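Local coordinates for nitrogenase iron-molybdenum cofactor biosynthesis protein NifB (Methanothermobacter thermautotrophicus, PDB 7JMA) that probably carries out radical SAM-dependent carbide insertion, fusing two [4Fe-4S] clusters into the [8Fe-9S-C] precursor of the nitrogenase iron-molybdenum cofactor, at residues V213-I223 against V246-F257. Sequence-based numbering, arbitrary orientation.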
ATOM      1  N   VAL A 213      -9.758  -7.614  -5.990  1.00 29.87           N
ATOM      2  CA  VAL A 213      -9.793  -6.379  -5.212  1.00 29.53           C
ATOM      3  C   VAL A 213     -10.990  -5.531  -5.623  1.00 29.69           C
ATOM      4  O   VAL A 213     -11.517  -4.770  -4.811  1.00 28.90           O
ATOM      5  CB  VAL A 213      -8.469  -5.593  -5.313  1.00 31.82           C
ATOM      6  CG1 VAL A 213      -7.280  -6.451  -4.803  1.00 28.10           C
ATOM      7  CG2 VAL A 213      -8.219  -5.058  -6.737  1.00 28.36           C
ATOM      8  N   LYS A 214     -11.446  -5.653  -6.870  1.00 31.19           N
ATOM      9  CA  LYS A 214     -12.671  -4.959  -7.266  1.00 32.26           C
ATOM     10  C   LYS A 214     -13.861  -5.480  -6.472  1.00 38.18           C
ATOM     11  O   LYS A 214     -14.712  -4.700  -6.017  1.00 34.79           O
ATOM     12  CB  LYS A 214     -12.911  -5.125  -8.763  1.00 35.65           C
ATOM     13  CG  LYS A 214     -14.247  -4.563  -9.229  1.00 40.65           C
ATOM     14  CD  LYS A 214     -14.059  -3.401 -10.179  1.00 55.18           C
ATOM     15  CE  LYS A 214     -15.396  -2.759 -10.539  1.00 59.01           C
ATOM     16  NZ  LYS A 214     -15.809  -1.774  -9.494  1.00 57.14           N
ATOM     17  N   LYS A 215     -13.921  -6.804  -6.274  1.00 36.59           N
ATOM     18  CA  LYS A 215     -14.988  -7.407  -5.477  1.00 37.47           C
ATOM     19  C   LYS A 215     -14.971  -6.903  -4.036  1.00 39.71           C
ATOM     20  O   LYS A 215     -16.028  -6.827  -3.394  1.00 40.68           O
ATOM     21  CB  LYS A 215     -14.852  -8.932  -5.506  1.00 42.32           C
ATOM     22  CG  LYS A 215     -15.996  -9.696  -4.861  1.00 57.74           C
ATOM     23  CD  LYS A 215     -15.703 -11.194  -4.794  1.00 67.80           C
ATOM     24  CE  LYS A 215     -14.996 -11.689  -6.051  1.00 74.77           C
ATOM     25  NZ  LYS A 215     -15.046 -13.175  -6.174  1.00 83.88           N
ATOM     26  N   ARG A 216     -13.793  -6.551  -3.514  1.00 32.82           N
ATOM     27  CA  ARG A 216     -13.635  -6.114  -2.128  1.00 29.03           C
ATOM     28  C   ARG A 216     -13.852  -4.619  -1.949  1.00 31.98           C
ATOM     29  O   ARG A 216     -13.916  -4.156  -0.807  1.00 33.58           O
ATOM     30  CB  ARG A 216     -12.232  -6.451  -1.594  1.00 33.83           C
ATOM     31  CG  ARG A 216     -11.796  -7.918  -1.729  1.00 38.87           C
ATOM     32  CD  ARG A 216     -12.315  -8.792  -0.614  1.00 37.64           C
ATOM     33  NE  ARG A 216     -11.837 -10.164  -0.754  1.00 35.11           N
ATOM     34  CZ  ARG A 216     -11.588 -10.966   0.275  1.00 44.66           C
ATOM     35  NH1 ARG A 216     -11.781 -10.525   1.516  1.00 39.09           N
ATOM     36  NH2 ARG A 216     -11.138 -12.203   0.065  1.00 43.18           N
ATOM     37  N   GLY A 217     -13.924  -3.857  -3.037  1.00 31.08           N
ATOM     38  CA  GLY A 217     -14.222  -2.444  -2.927  1.00 34.56           C
ATOM     39  C   GLY A 217     -13.134  -1.485  -3.388  1.00 31.41           C
ATOM     40  O   GLY A 217     -13.285  -0.270  -3.207  1.00 32.32           O
ATOM     41  N   ALA A 218     -12.057  -1.989  -3.991  1.00 29.76           N
ATOM     42  CA  ALA A 218     -11.021  -1.096  -4.506  1.00 30.07           C
ATOM     43  C   ALA A 218     -11.576  -0.219  -5.624  1.00 33.62           C
ATOM     44  O   ALA A 218     -12.477  -0.622  -6.370  1.00 31.49           O
ATOM     45  CB  ALA A 218      -9.807  -1.885  -5.021  1.00 27.74           C
ATOM     46  N   SER A 219     -11.005   0.985  -5.754  1.00 28.11           N
ATOM     47  CA  SER A 219     -11.418   1.963  -6.755  1.00 33.99           C
ATOM     48  C   SER A 219     -10.502   2.056  -7.959  1.00 34.34           C
ATOM     49  O   SER A 219     -10.959   2.469  -9.031  1.00 33.09           O
ATOM     50  CB  SER A 219     -11.533   3.363  -6.141  1.00 36.53           C
ATOM     51  OG  SER A 219     -12.612   3.433  -5.213  1.00 32.04           O
ATOM     52  N   LEU A 220      -9.233   1.684  -7.809  1.00 30.45           N
ATOM     53  CA  LEU A 220      -8.240   1.959  -8.830  1.00 33.65           C
ATOM     54  C   LEU A 220      -7.110   0.967  -8.634  1.00 29.79           C
ATOM     55  O   LEU A 220      -6.840   0.550  -7.513  1.00 32.67           O
ATOM     56  CB  LEU A 220      -7.741   3.404  -8.709  1.00 37.12           C
ATOM     57  CG  LEU A 220      -6.639   3.900  -9.629  1.00 50.27           C
ATOM     58  CD1 LEU A 220      -7.177   4.013 -11.039  1.00 58.27           C
ATOM     59  CD2 LEU A 220      -6.143   5.247  -9.131  1.00 54.59           C
ATOM     60  N   MET A 221      -6.494   0.567  -9.734  1.00 29.79           N
ATOM     61  CA  MET A 221      -5.300  -0.259  -9.680  1.00 34.84           C
ATOM     62  C   MET A 221      -4.155   0.464 -10.361  1.00 37.04           C
ATOM     63  O   MET A 221      -4.340   1.112 -11.391  1.00 34.89           O
ATOM     64  CB  MET A 221      -5.526  -1.604 -10.341  1.00 43.14           C
ATOM     65  CG  MET A 221      -4.630  -2.662  -9.780  1.00 63.44           C
ATOM     66  SD  MET A 221      -5.386  -4.275  -9.925  1.00 66.30           S
ATOM     67  CE  MET A 221      -4.010  -5.137 -10.665  1.00 52.73           C
ATOM     68  N   ASN A 222      -2.968   0.333  -9.788  1.00 33.99           N
ATOM     69  CA  ASN A 222      -1.755   0.908 -10.354  1.00 35.80           C
ATOM     70  C   ASN A 222      -0.799  -0.250 -10.577  1.00 34.31           C
ATOM     71  O   ASN A 222      -0.346  -0.871  -9.610  1.00 38.69           O
ATOM     72  CB  ASN A 222      -1.160   1.958  -9.414  1.00 34.69           C
ATOM     73  CG  ASN A 222       0.012   2.702 -10.026  1.00 42.31           C
ATOM     74  OD1 ASN A 222       0.237   2.658 -11.237  1.00 41.49           O
ATOM     75  ND2 ASN A 222       0.768   3.392  -9.185  1.00 49.26           N
ATOM     76  N   ILE A 223      -0.523  -0.560 -11.843  1.00 32.27           N
ATOM     77  CA  ILE A 223       0.440  -1.598 -12.196  1.00 40.55           C
ATOM     78  C   ILE A 223       1.826  -0.971 -12.213  1.00 48.08           C
ATOM     79  O   ILE A 223       2.078  -0.022 -12.964  1.00 48.73           O
ATOM     80  CB  ILE A 223       0.116  -2.237 -13.556  1.00 48.15           C
ATOM     81  CG1 ILE A 223      -1.388  -2.431 -13.727  1.00 50.41           C
ATOM     82  CG2 ILE A 223       0.847  -3.568 -13.701  1.00 49.70           C
ATOM     83  CD1 ILE A 223      -1.960  -3.478 -12.812  1.00 51.94           C
ATOM     84  N   VAL A 246      -0.888  -5.541 -19.954  1.00 60.53           N
ATOM     85  CA  VAL A 246      -1.581  -5.891 -18.716  1.00 52.98           C
ATOM     86  C   VAL A 246      -2.438  -4.726 -18.236  1.00 48.30           C
ATOM     87  O   VAL A 246      -3.534  -4.929 -17.706  1.00 57.44           O
ATOM     88  CB  VAL A 246      -0.589  -6.346 -17.628  1.00 62.08           C
ATOM     89  CG1 VAL A 246       0.060  -7.681 -17.999  1.00 60.16           C
ATOM     90  CG2 VAL A 246       0.449  -5.277 -17.343  1.00 66.43           C
ATOM     91  N   ARG A 247      -1.961  -3.489 -18.418  1.00 50.21           N
ATOM     92  CA  ARG A 247      -2.777  -2.333 -18.059  1.00 49.92           C
ATOM     93  C   ARG A 247      -4.072  -2.315 -18.855  1.00 51.98           C
ATOM     94  O   ARG A 247      -5.143  -2.042 -18.304  1.00 52.39           O
ATOM     95  CB  ARG A 247      -2.000  -1.033 -18.278  1.00 49.59           C
ATOM     96  CG  ARG A 247      -1.198  -0.590 -17.058  1.00 56.78           C
ATOM     97  CD  ARG A 247      -0.347   0.648 -17.335  1.00 54.53           C
ATOM     98  NE  ARG A 247       0.640   0.855 -16.271  1.00 52.18           N
ATOM     99  CZ  ARG A 247       1.869   1.328 -16.456  1.00 61.94           C
ATOM    100  NH1 ARG A 247       2.285   1.657 -17.676  1.00 68.16           N
ATOM    101  NH2 ARG A 247       2.692   1.466 -15.417  1.00 52.72           N
ATOM    102  N   ASN A 248      -3.995  -2.620 -20.155  1.00 51.96           N
ATOM    103  CA  ASN A 248      -5.191  -2.611 -20.992  1.00 51.33           C
ATOM    104  C   ASN A 248      -6.158  -3.714 -20.589  1.00 54.86           C
ATOM    105  O   ASN A 248      -7.378  -3.514 -20.608  1.00 59.14           O
ATOM    106  CB  ASN A 248      -4.798  -2.747 -22.463  1.00 65.36           C
ATOM    107  CG  ASN A 248      -4.082  -1.519 -22.985  1.00 72.71           C
ATOM    108  OD1 ASN A 248      -4.206  -0.432 -22.421  1.00 72.84           O
ATOM    109  ND2 ASN A 248      -3.327  -1.685 -24.067  1.00 79.75           N
ATOM    110  N   GLU A 249      -5.637  -4.885 -20.222  1.00 49.62           N
ATOM    111  CA  GLU A 249      -6.506  -5.959 -19.751  1.00 54.06           C
ATOM    112  C   GLU A 249      -7.132  -5.614 -18.405  1.00 52.54           C
ATOM    113  O   GLU A 249      -8.326  -5.844 -18.192  1.00 56.34           O
ATOM    114  CB  GLU A 249      -5.723  -7.264 -19.648  1.00 60.37           C
ATOM    115  CG  GLU A 249      -6.082  -8.283 -20.722  1.00 79.29           C
ATOM    116  CD  GLU A 249      -5.835  -9.711 -20.271  1.00 92.96           C
ATOM    117  OE1 GLU A 249      -4.717  -9.999 -19.791  1.00 98.94           O
ATOM    118  OE2 GLU A 249      -6.761 -10.544 -20.385  1.00100.01           O
ATOM    119  N   VAL A 250      -6.336  -5.082 -17.478  1.00 54.38           N
ATOM    120  CA  VAL A 250      -6.866  -4.744 -16.160  1.00 50.09           C
ATOM    121  C   VAL A 250      -7.937  -3.672 -16.279  1.00 44.29           C
ATOM    122  O   VAL A 250      -8.931  -3.690 -15.541  1.00 47.24           O
ATOM    123  CB  VAL A 250      -5.716  -4.320 -15.223  1.00 43.83           C
ATOM    124  CG1 VAL A 250      -6.265  -3.788 -13.904  1.00 47.34           C
ATOM    125  CG2 VAL A 250      -4.792  -5.490 -14.972  1.00 51.08           C
ATOM    126  N   GLU A 251      -7.764  -2.743 -17.223  1.00 46.81           N
ATOM    127  CA  GLU A 251      -8.709  -1.649 -17.413  1.00 48.91           C
ATOM    128  C   GLU A 251     -10.117  -2.150 -17.725  1.00 52.84           C
ATOM    129  O   GLU A 251     -11.100  -1.448 -17.452  1.00 52.76           O
ATOM    130  CB  GLU A 251      -8.215  -0.743 -18.540  1.00 57.72           C
ATOM    131  CG  GLU A 251      -8.621   0.712 -18.416  1.00 68.97           C
ATOM    132  CD  GLU A 251      -7.905   1.590 -19.426  1.00 87.06           C
ATOM    133  OE1 GLU A 251      -7.916   1.249 -20.630  1.00 93.01           O
ATOM    134  OE2 GLU A 251      -7.323   2.617 -19.012  1.00 92.82           O
ATOM    135  N   LYS A 252     -10.242  -3.344 -18.305  1.00 56.16           N
ATOM    136  CA  LYS A 252     -11.568  -3.886 -18.567  1.00 55.52           C
ATOM    137  C   LYS A 252     -12.279  -4.310 -17.289  1.00 57.19           C
ATOM    138  O   LYS A 252     -13.495  -4.537 -17.321  1.00 56.56           O
ATOM    139  CB  LYS A 252     -11.472  -5.070 -19.535  1.00 57.19           C
ATOM    140  N   ILE A 253     -11.550  -4.400 -16.177  1.00 51.77           N
ATOM    141  CA  ILE A 253     -12.093  -4.860 -14.910  1.00 47.84           C
ATOM    142  C   ILE A 253     -12.211  -3.727 -13.901  1.00 53.68           C
ATOM    143  O   ILE A 253     -13.205  -3.639 -13.178  1.00 49.42           O
ATOM    144  CB  ILE A 253     -11.233  -6.021 -14.359  1.00 46.74           C
ATOM    145  CG1 ILE A 253     -11.418  -7.264 -15.246  1.00 56.92           C
ATOM    146  CG2 ILE A 253     -11.521  -6.287 -12.897  1.00 40.66           C
ATOM    147  CD1 ILE A 253     -10.127  -7.940 -15.613  1.00 61.22           C
ATOM    148  N   ILE A 254     -11.223  -2.846 -13.842  1.00 45.61           N
ATOM    149  CA  ILE A 254     -11.157  -1.799 -12.825  1.00 40.93           C
ATOM    150  C   ILE A 254     -10.364  -0.639 -13.421  1.00 44.03           C
ATOM    151  O   ILE A 254      -9.469  -0.876 -14.247  1.00 48.47           O
ATOM    152  CB  ILE A 254     -10.519  -2.349 -11.536  1.00 42.61           C
ATOM    153  CG1 ILE A 254     -10.490  -1.320 -10.400  1.00 38.77           C
ATOM    154  CG2 ILE A 254      -9.112  -2.829 -11.823  1.00 43.71           C
ATOM    155  CD1 ILE A 254     -10.160  -1.934  -9.059  1.00 41.03           C
ATOM    156  N   PRO A 255     -10.664   0.617 -13.077  1.00 42.93           N
ATOM    157  CA  PRO A 255      -9.848   1.732 -13.574  1.00 41.39           C
ATOM    158  C   PRO A 255      -8.375   1.549 -13.229  1.00 43.90           C
ATOM    159  O   PRO A 255      -8.022   1.008 -12.179  1.00 38.57           O
ATOM    160  CB  PRO A 255     -10.440   2.948 -12.859  1.00 43.47           C
ATOM    161  CG  PRO A 255     -11.874   2.578 -12.653  1.00 45.06           C
ATOM    162  CD  PRO A 255     -11.852   1.095 -12.343  1.00 41.83           C
ATOM    163  N   VAL A 256      -7.513   2.015 -14.131  1.00 44.90           N
ATOM    164  CA  VAL A 256      -6.069   1.865 -14.000  1.00 44.77           C
ATOM    165  C   VAL A 256      -5.446   3.251 -13.960  1.00 46.22           C
ATOM    166  O   VAL A 256      -5.836   4.139 -14.724  1.00 46.91           O
ATOM    167  CB  VAL A 256      -5.471   1.033 -15.154  1.00 55.35           C
ATOM    168  CG1 VAL A 256      -3.944   0.989 -15.054  1.00 55.01           C
ATOM    169  CG2 VAL A 256      -6.048  -0.369 -15.136  1.00 52.96           C
ATOM    170  N   PHE A 257      -4.480   3.436 -13.068  1.00 44.82           N
ATOM    171  CA  PHE A 257      -3.770   4.705 -13.001  1.00 51.25           C
ATOM    172  C   PHE A 257      -2.887   4.894 -14.231  1.00 69.74           C
ATOM    173  O   PHE A 257      -2.102   4.010 -14.592  1.00 53.12           O
ATOM    174  CB  PHE A 257      -2.922   4.777 -11.733  1.00 55.84           C
ATOM    175  CG  PHE A 257      -2.099   6.029 -11.631  1.00 63.62           C
ATOM    176  CD1 PHE A 257      -2.667   7.207 -11.171  1.00 67.04           C
ATOM    177  CD2 PHE A 257      -0.761   6.034 -11.996  1.00 64.74           C
ATOM    178  CE1 PHE A 257      -1.916   8.367 -11.079  1.00 72.69           C
ATOM    179  CE2 PHE A 257      -0.005   7.190 -11.907  1.00 70.19           C
ATOM    180  CZ  PHE A 257      -0.583   8.357 -11.447  1.00 72.19           C
TER
HETATM  181  O   HOH W   1      -0.743   1.900 -13.702  1.00 45.11           O
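Met221 and Val256 form a single beta bridge in parallel register. Met221 N donates to Pro255 O (2.9 Å), in the carbonyl plane, and Phe257 N donates to Met221 O (2.9 Å), tilted out of the Met221 carbonyl plane. Helix 246-251 runs nearly antiparallel to strand 220-223 (169°, axes 9.5 Å apart), and the chain then turns back so that 255-257 lies along the strand's edge. This illustrates how an extended segment can pair with a sheet edge while the preceding helix packs on side chains, here Met221 and Ile223.

Beneath the bridge the contact is apolar. Ile254 has CG1 anti to its backbone N (chi1 -177°), which carries CD1 to Ala218 CB (4.1 Å) while CG2 meets Met221 CB; Lys214 CD lies against Ile254 CB, the two chains running opposite ways. The ends of Ile223 and Val250 meet, CD1 to CG2 at 4.1 Å, and Met221 SD sits across Val250 CG1.

At the polar end, Arg247 stretches back along Ile223, CG against Ile223 CG1; its NH2 donates nearly along the C=O axis to Ile223 O (2.9 Å), and NH1 forms a salt bridge with Glu244. Its NE makes a weak bond to a water that accepts from Ile223 N and lies 2.8 Å from Asn222 OD1. Asn222 runs beside Phe257, amide and ring planes 62° apart. An alanine in place of Arg247 would probably leave Ile223 O without its guanidinium donor, uncover Ile223 CG1 and break the salt bridge to Glu244.

Strand 220-225 is an outermost strand of the radical SAM domain's parallel sheet. Leu220 and Asn222 bond to Val193 and Ser195 of strand 190-197. Met221 and Val250 both rest on Ala210 of helix 206-216, joining the last modelled helix, 240-251, to the final helix-strand unit of this sheet.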